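Local coordinates for protein inactive glucansucrase (Lactobacillus reuteri, PDB 5JBD) that is an inactive member of the glycoside hydrolase family 70 glucansucrases, large proteins built on a TIM barrel, and carries a bound calcium ion, at residues V92-I97 with A118-D123; A761-R766 with Y781-Y786. One frame throughout, in Å; residues are numbered along the deposited sequence.

Contact 1: V92-I97 with A118-D123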
ATOM      1  N   VAL A  92      -9.458  11.994 -37.071  1.00 44.21           N
ATOM      2  CA  VAL A  92     -10.260  12.232 -35.862  1.00 42.63           C
ATOM      3  C   VAL A  92     -11.375  13.253 -36.127  1.00 42.85           C
ATOM      4  O   VAL A  92     -12.470  13.129 -35.584  1.00 42.86           O
ATOM      5  CB  VAL A  92      -9.360  12.637 -34.656  1.00 41.86           C
ATOM      6  CG1 VAL A  92     -10.190  12.969 -33.414  1.00 40.78           C
ATOM      7  CG2 VAL A  92      -8.369  11.513 -34.339  1.00 41.94           C
ATOM      8  N   GLN A  93     -11.107  14.233 -36.987  1.00 42.34           N
ATOM      9  CA  GLN A  93     -12.127  15.179 -37.423  1.00 42.67           C
ATOM     10  C   GLN A  93     -13.298  14.443 -38.067  1.00 42.49           C
ATOM     11  O   GLN A  93     -14.463  14.688 -37.731  1.00 41.75           O
ATOM     12  CB  GLN A  93     -11.528  16.206 -38.398  1.00 43.24           C
ATOM     13  CG  GLN A  93     -12.498  17.275 -38.906  1.00 44.40           C
ATOM     14  CD  GLN A  93     -11.873  18.216 -39.922  1.00 44.61           C
ATOM     15  OE1 GLN A  93     -10.833  17.920 -40.480  1.00 46.09           O
ATOM     16  NE2 GLN A  93     -12.512  19.353 -40.162  1.00 46.41           N
ATOM     17  N   ALA A  94     -12.988  13.546 -38.999  1.00 43.75           N
ATOM     18  CA  ALA A  94     -14.023  12.760 -39.672  1.00 43.66           C
ATOM     19  C   ALA A  94     -14.744  11.866 -38.666  1.00 42.98           C
ATOM     20  O   ALA A  94     -15.966  11.741 -38.739  1.00 43.02           O
ATOM     21  CB  ALA A  94     -13.438  11.946 -40.818  1.00 45.08           C
ATOM     22  N   GLN A  95     -14.009  11.303 -37.702  1.00 41.76           N
ATOM     23  CA  GLN A  95     -14.636  10.529 -36.616  1.00 41.18           C
ATOM     24  C   GLN A  95     -15.585  11.361 -35.759  1.00 40.39           C
ATOM     25  O   GLN A  95     -16.677  10.899 -35.415  1.00 39.75           O
ATOM     26  CB  GLN A  95     -13.606   9.894 -35.690  1.00 40.82           C
ATOM     27  CG  GLN A  95     -12.807   8.729 -36.257  1.00 41.21           C
ATOM     28  CD  GLN A  95     -11.776   8.250 -35.256  1.00 41.04           C
ATOM     29  OE1 GLN A  95     -12.118   7.887 -34.135  1.00 39.82           O
ATOM     30  NE2 GLN A  95     -10.504   8.282 -35.641  1.00 41.94           N
ATOM     31  N   PHE A  96     -15.178  12.587 -35.431  1.00 40.08           N
ATOM     32  CA  PHE A  96     -16.036  13.504 -34.671  1.00 38.63           C
ATOM     33  C   PHE A  96     -17.355  13.754 -35.390  1.00 39.86           C
ATOM     34  O   PHE A  96     -18.425  13.663 -34.784  1.00 39.08           O
ATOM     35  CB  PHE A  96     -15.320  14.827 -34.406  1.00 38.00           C
ATOM     36  CG  PHE A  96     -16.152  15.825 -33.660  1.00 37.47           C
ATOM     37  CD1 PHE A  96     -16.257  15.757 -32.272  1.00 36.85           C
ATOM     38  CD2 PHE A  96     -16.817  16.838 -34.329  1.00 37.59           C
ATOM     39  CE1 PHE A  96     -17.019  16.674 -31.572  1.00 35.96           C
ATOM     40  CE2 PHE A  96     -17.594  17.758 -33.635  1.00 37.23           C
ATOM     41  CZ  PHE A  96     -17.691  17.676 -32.253  1.00 36.55           C
ATOM     42  N   ILE A  97     -17.272  14.048 -36.682  1.00 41.93           N
ATOM     43  CA  ILE A  97     -18.453  14.330 -37.508  1.00 43.64           C
ATOM     44  C   ILE A  97     -19.395  13.121 -37.541  1.00 44.25           C
ATOM     45  O   ILE A  97     -20.593  13.252 -37.252  1.00 44.82           O
ATOM     46  CB  ILE A  97     -18.048  14.797 -38.938  1.00 44.44           C
ATOM     47  CG1 ILE A  97     -17.354  16.170 -38.866  1.00 44.39           C
ATOM     48  CG2 ILE A  97     -19.263  14.887 -39.864  1.00 45.81           C
ATOM     49  CD1 ILE A  97     -16.553  16.549 -40.101  1.00 45.27           C
ATOM     50  N   ALA A 118     -21.613   8.402 -43.726  1.00 70.47           N
ATOM     51  CA  ALA A 118     -21.288   6.966 -43.672  1.00 73.84           C
ATOM     52  C   ALA A 118     -19.861   6.617 -44.109  1.00 76.97           C
ATOM     53  O   ALA A 118     -19.212   5.783 -43.473  1.00 80.55           O
ATOM     54  CB  ALA A 118     -22.277   6.165 -44.510  1.00 75.54           C
ATOM     55  N   ASN A 119     -19.382   7.273 -45.169  1.00 81.78           N
ATOM     56  CA  ASN A 119     -18.114   6.931 -45.825  1.00 87.72           C
ATOM     57  C   ASN A 119     -16.992   7.973 -45.639  1.00 87.99           C
ATOM     58  O   ASN A 119     -15.902   7.786 -46.191  1.00 92.79           O
ATOM     59  CB  ASN A 119     -18.334   6.723 -47.343  1.00 91.32           C
ATOM     60  CG  ASN A 119     -19.298   5.589 -47.676  1.00 92.06           C
ATOM     61  OD1 ASN A 119     -19.335   4.541 -47.020  1.00 93.33           O
ATOM     62  ND2 ASN A 119     -20.066   5.789 -48.737  1.00 93.46           N
ATOM     63  N   ILE A 120     -17.233   9.061 -44.897  1.00 81.92           N
ATOM     64  CA  ILE A 120     -16.180  10.068 -44.690  1.00 77.79           C
ATOM     65  C   ILE A 120     -15.057   9.498 -43.827  1.00 74.27           C
ATOM     66  O   ILE A 120     -15.291   8.684 -42.929  1.00 74.28           O
ATOM     67  CB  ILE A 120     -16.677  11.422 -44.101  1.00 75.07           C
ATOM     68  CG1 ILE A 120     -17.318  11.265 -42.709  1.00 74.42           C
ATOM     69  CG2 ILE A 120     -17.627  12.109 -45.076  1.00 77.73           C
ATOM     70  CD1 ILE A 120     -17.506  12.573 -41.970  1.00 72.12           C
ATOM     71  N   ASN A 121     -13.839   9.940 -44.116  1.00 71.87           N
ATOM     72  CA  ASN A 121     -12.650   9.483 -43.404  1.00 69.82           C
ATOM     73  C   ASN A 121     -11.482  10.430 -43.651  1.00 68.88           C
ATOM     74  O   ASN A 121     -11.641  11.476 -44.290  1.00 68.08           O
ATOM     75  CB  ASN A 121     -12.293   8.057 -43.844  1.00 72.30           C
ATOM     76  CG  ASN A 121     -12.200   7.908 -45.357  1.00 76.20           C
ATOM     77  OD1 ASN A 121     -11.888   8.859 -46.090  1.00 73.48           O
ATOM     78  ND2 ASN A 121     -12.472   6.702 -45.835  1.00 80.03           N
ATOM     79  N   LYS A 122     -10.326  10.068 -43.109  1.00 66.27           N
ATOM     80  CA  LYS A 122      -9.039  10.683 -43.434  1.00 68.45           C
ATOM     81  C   LYS A 122      -8.840  11.261 -44.843  1.00 67.57           C
ATOM     82  O   LYS A 122      -8.221  12.311 -44.992  1.00 65.89           O
ATOM     83  CB  LYS A 122      -7.946   9.641 -43.255  1.00 72.20           C
ATOM     84  CG  LYS A 122      -6.652  10.209 -42.720  1.00 75.62           C
ATOM     85  CD  LYS A 122      -5.493   9.244 -42.915  1.00 77.95           C
ATOM     86  CE  LYS A 122      -5.588   8.027 -42.044  1.00 78.44           C
ATOM     87  NZ  LYS A 122      -4.566   7.010 -42.407  1.00 80.29           N
ATOM     88  N   ASP A 123      -9.300  10.533 -45.862  1.00 66.49           N
ATOM     89  CA  ASP A 123      -9.068  10.899 -47.264  1.00 67.92           C
ATOM     90  C   ASP A 123     -10.110  11.820 -47.882  1.00 67.89           C
ATOM     91  O   ASP A 123      -9.937  12.242 -49.024  1.00 66.26           O
ATOM     92  CB  ASP A 123      -8.934   9.638 -48.127  1.00 69.41           C
ATOM     93  CG  ASP A 123      -7.709   8.829 -47.780  1.00 69.51           C
ATOM     94  OD1 ASP A 123      -6.637   9.426 -47.541  1.00 68.48           O
ATOM     95  OD2 ASP A 123      -7.816   7.585 -47.739  1.00 76.88           O
TER
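I120 reaches out of the 118-123 loop with a single methyl, CD1, and sets it against one flank of the helix that runs through 92-97. That methyl lies 3.6 Å from I97 CG2, the two side chains crossing at about a right angle, and 3.7 Å from the backbone O of A94. The first torsion of I120 places CG1, and the extended second one (chi2 166°) carries CD1 on to the helix. One turn back toward the start of the helix, A94 has no more than a methyl to offer, and the loop backbone comes right down onto it: A94 CB is 3.7 Å from N121 CA. This apolar patch of A94, I97 and I120 is the tight, buried part. What joins the two segments is van der Waals contact alone.

From N121 on the character changes. N121 and K122 direct their side chains away from the helix, and both are exposed. The loop secures its own shape here: the backbone N of D123 donates to N121 OD1 at 3.1 Å, an Asx turn in which the donor stands above the carbonyl plane of the side chain, while N121 N bonds to T124 OG1.

Helix 90-101 has a polar link to the loop as well, K98 NZ to A118 O. I97 also touches M132 of helix 126-147, and F96 packs against L136 of that helix and I157 and F160 of helix 151-162.

Contact 2: A761-R766 with Y781-Y786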
ATOM      1  N   ALA A 761       1.354  20.075 -16.845  1.00 31.60           N
ATOM      2  CA  ALA A 761       2.039  19.608 -18.045  1.00 31.40           C
ATOM      3  C   ALA A 761       3.416  19.112 -17.626  1.00 30.82           C
ATOM      4  O   ALA A 761       4.251  19.886 -17.148  1.00 31.42           O
ATOM      5  CB  ALA A 761       2.148  20.700 -19.101  1.00 32.31           C
ATOM      6  N   VAL A 762       3.632  17.816 -17.787  1.00 29.63           N
ATOM      7  CA  VAL A 762       4.937  17.194 -17.513  1.00 29.07           C
ATOM      8  C   VAL A 762       5.441  16.523 -18.781  1.00 29.13           C
ATOM      9  O   VAL A 762       4.639  16.130 -19.626  1.00 30.07           O
ATOM     10  CB  VAL A 762       4.856  16.156 -16.370  1.00 27.75           C
ATOM     11  CG1 VAL A 762       4.725  16.862 -15.035  1.00 28.04           C
ATOM     12  CG2 VAL A 762       3.703  15.179 -16.561  1.00 27.57           C
ATOM     13  N   THR A 763       6.758  16.411 -18.920  1.00 28.61           N
ATOM     14  CA  THR A 763       7.354  15.693 -20.030  1.00 28.88           C
ATOM     15  C   THR A 763       7.659  14.269 -19.553  1.00 30.56           C
ATOM     16  O   THR A 763       8.338  14.087 -18.526  1.00 29.08           O
ATOM     17  CB  THR A 763       8.605  16.409 -20.533  1.00 29.33           C
ATOM     18  OG1 THR A 763       8.262  17.755 -20.904  1.00 29.73           O
ATOM     19  CG2 THR A 763       9.183  15.694 -21.746  1.00 30.37           C
ATOM     20  N   VAL A 764       7.153  13.267 -20.284  1.00 30.94           N
ATOM     21  CA  VAL A 764       7.216  11.866 -19.826  1.00 31.12           C
ATOM     22  C   VAL A 764       7.715  10.838 -20.842  1.00 30.71           C
ATOM     23  O   VAL A 764       7.731  11.076 -22.046  1.00 31.56           O
ATOM     24  CB  VAL A 764       5.846  11.374 -19.305  1.00 31.26           C
ATOM     25  CG1 VAL A 764       5.257  12.366 -18.306  1.00 32.19           C
ATOM     26  CG2 VAL A 764       4.863  11.094 -20.439  1.00 32.47           C
ATOM     27  N   THR A 765       8.106   9.675 -20.314  1.00 30.72           N
ATOM     28  CA  THR A 765       8.579   8.543 -21.115  1.00 29.98           C
ATOM     29  C   THR A 765       7.982   7.268 -20.526  1.00 28.68           C
ATOM     30  O   THR A 765       7.909   7.110 -19.299  1.00 27.02           O
ATOM     31  CB  THR A 765      10.118   8.471 -21.110  1.00 31.09           C
ATOM     32  OG1 THR A 765      10.638   9.621 -21.781  1.00 31.54           O
ATOM     33  CG2 THR A 765      10.636   7.213 -21.802  1.00 31.31           C
ATOM     34  N   ARG A 766       7.553   6.367 -21.409  1.00 28.44           N
ATOM     35  CA  ARG A 766       6.904   5.115 -21.011  1.00 27.85           C
ATOM     36  C   ARG A 766       7.970   4.143 -20.490  1.00 27.67           C
ATOM     37  O   ARG A 766       8.860   3.766 -21.231  1.00 26.78           O
ATOM     38  CB  ARG A 766       6.193   4.490 -22.225  1.00 29.07           C
ATOM     39  CG  ARG A 766       5.436   3.196 -21.957  1.00 28.71           C
ATOM     40  CD  ARG A 766       4.191   3.435 -21.135  1.00 28.62           C
ATOM     41  NE  ARG A 766       3.475   2.179 -20.905  1.00 28.81           N
ATOM     42  CZ  ARG A 766       3.815   1.251 -20.002  1.00 28.79           C
ATOM     43  NH1 ARG A 766       4.886   1.417 -19.226  1.00 28.52           N
ATOM     44  NH2 ARG A 766       3.078   0.137 -19.885  1.00 28.30           N
ATOM     45  N   TYR A 781       6.668   5.541 -26.255  1.00 32.96           N
ATOM     46  CA  TYR A 781       6.784   7.003 -26.353  1.00 32.65           C
ATOM     47  C   TYR A 781       7.800   7.553 -25.361  1.00 32.75           C
ATOM     48  O   TYR A 781       7.982   6.988 -24.288  1.00 30.31           O
ATOM     49  CB  TYR A 781       5.428   7.694 -26.178  1.00 31.69           C
ATOM     50  CG  TYR A 781       4.601   7.282 -24.987  1.00 29.96           C
ATOM     51  CD1 TYR A 781       4.737   7.928 -23.762  1.00 29.00           C
ATOM     52  CD2 TYR A 781       3.632   6.287 -25.099  1.00 29.37           C
ATOM     53  CE1 TYR A 781       3.952   7.570 -22.670  1.00 28.85           C
ATOM     54  CE2 TYR A 781       2.836   5.921 -24.012  1.00 29.05           C
ATOM     55  CZ  TYR A 781       2.995   6.566 -22.800  1.00 28.29           C
ATOM     56  OH  TYR A 781       2.215   6.203 -21.722  1.00 27.93           O
ATOM     57  N   ALA A 782       8.466   8.643 -25.754  1.00 33.92           N
ATOM     58  CA  ALA A 782       9.475   9.310 -24.927  1.00 34.68           C
ATOM     59  C   ALA A 782       9.382  10.816 -25.089  1.00 36.24           C
ATOM     60  O   ALA A 782       9.084  11.312 -26.185  1.00 36.64           O
ATOM     61  CB  ALA A 782      10.875   8.839 -25.313  1.00 35.89           C
ATOM     62  N   ASN A 783       9.645  11.538 -24.002  1.00 34.78           N
ATOM     63  CA  ASN A 783       9.734  13.000 -24.031  1.00 34.79           C
ATOM     64  C   ASN A 783       8.459  13.656 -24.582  1.00 34.24           C
ATOM     65  O   ASN A 783       8.525  14.588 -25.389  1.00 33.48           O
ATOM     66  CB  ASN A 783      10.987  13.445 -24.820  1.00 35.49           C
ATOM     67  CG  ASN A 783      12.274  12.856 -24.251  1.00 35.52           C
ATOM     68  OD1 ASN A 783      12.957  12.058 -24.909  1.00 35.10           O
ATOM     69  ND2 ASN A 783      12.603  13.233 -23.029  1.00 33.57           N
ATOM     70  N   GLN A 784       7.306  13.149 -24.142  1.00 33.85           N
ATOM     71  CA  GLN A 784       6.001  13.641 -24.575  1.00 33.89           C
ATOM     72  C   GLN A 784       5.350  14.426 -23.462  1.00 32.56           C
ATOM     73  O   GLN A 784       5.359  13.991 -22.309  1.00 32.22           O
ATOM     74  CB  GLN A 784       5.068  12.483 -24.943  1.00 34.40           C
ATOM     75  CG  GLN A 784       5.468  11.689 -26.173  1.00 35.93           C
ATOM     76  CD  GLN A 784       5.598  12.539 -27.413  1.00 37.77           C
ATOM     77  OE1 GLN A 784       4.709  13.319 -27.748  1.00 38.41           O
ATOM     78  NE2 GLN A 784       6.718  12.389 -28.112  1.00 39.81           N
ATOM     79  N   ILE A 785       4.751  15.561 -23.808  1.00 33.63           N
ATOM     80  CA  ILE A 785       3.990  16.332 -22.835  1.00 32.31           C
ATOM     81  C   ILE A 785       2.684  15.593 -22.524  1.00 30.78           C
ATOM     82  O   ILE A 785       1.951  15.220 -23.431  1.00 31.25           O
ATOM     83  CB  ILE A 785       3.769  17.796 -23.297  1.00 33.23           C
ATOM     84  CG1 ILE A 785       5.136  18.491 -23.391  1.00 33.62           C
ATOM     85  CG2 ILE A 785       2.844  18.515 -22.321  1.00 33.20           C
ATOM     86  CD1 ILE A 785       5.124  19.965 -23.678  1.00 34.80           C
ATOM     87  N   TYR A 786       2.411  15.439 -21.228  1.00 29.85           N
ATOM     88  CA  TYR A 786       1.321  14.632 -20.686  1.00 29.82           C
ATOM     89  C   TYR A 786       0.703  15.414 -19.531  1.00 29.42           C
ATOM     90  O   TYR A 786       1.432  15.996 -18.710  1.00 29.20           O
ATOM     91  CB  TYR A 786       1.941  13.321 -20.158  1.00 29.31           C
ATOM     92  CG  TYR A 786       1.014  12.257 -19.568  1.00 30.10           C
ATOM     93  CD1 TYR A 786       0.027  11.644 -20.340  1.00 31.69           C
ATOM     94  CD2 TYR A 786       1.175  11.807 -18.246  1.00 29.91           C
ATOM     95  CE1 TYR A 786      -0.792  10.644 -19.806  1.00 31.38           C
ATOM     96  CE2 TYR A 786       0.364  10.805 -17.705  1.00 30.13           C
ATOM     97  CZ  TYR A 786      -0.614  10.217 -18.483  1.00 30.90           C
ATOM     98  OH  TYR A 786      -1.433   9.225 -17.957  1.00 29.15           O
TER
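A G1 beta bulge, with N783 and Q784 set together opposite the one residue V764, opens the pairing and puts one extra residue, N783, at the point where the chain enters strand 784-791. N783 takes up the left-handed backbone conformation (phi 56°, psi 43°), and its N donates to the side chain of T765, at 3.1 Å from OG1. T765 presents that oxygen by holding it anti to its own carbonyl carbon. Q784 folds back over the bulge, its NE2 donating to A782 O at 3.2 Å.

Beyond the bulge the pairing is regular. V764 and Q784 form a hydrogen-bonded pair, T763 and I785 a non-hydrogen-bonded one, and V762 and Y786 a second hydrogen-bonded pair in which V762 N points almost straight at Y786 O (177° at the hydrogen). On the other side of the bulge, R766 N reaches Y781 O at 3.0 Å.

The side chains of V764 and Y786 meet on one face of the sheet, with V764 CG2 3.7 Å from Y786 CB; the same methyl lies at the edge of the Y781 ring. R766 CB sits over the centre of that ring, 3.8 Å from its centroid, in a CH-pi contact. The R766 guanidinium goes on to a salt bridge with D192 and a bond to L173 O, while both tyrosine hydroxyls bond to E172, Y781 OH to its backbone O and Y786 OH to its carboxylate.

Strand 784-791 is one of the two outermost strands of a six-stranded antiparallel sheet. Strand 758-767 lies next inward, bonded through T763 and T765 to V197 and I195 of strand 193-197, whose V194 and F196 pack on V764.

Overall arrangement
Both contacts are largely buried, but they lie in different surroundings. Contact 1 is peripheral, its centre about 45 Å from the centre of the chain, and one of its two partners is a loop with exposed residues; contact 2 lies nearer, at about 26 Å, at one edge of a sheet. The chemistry follows. Contact 1 sets a loop on a helix through a few apolar atoms, whereas contact 2 joins neighbouring strands mainly through backbone hydrogen bonds and adds aromatic packing and outside polar partners. They share no helix or strand: their centres are 28 Å apart and their nearest atoms about 15 Å, so they do not touch, although both fall within the family 70 range.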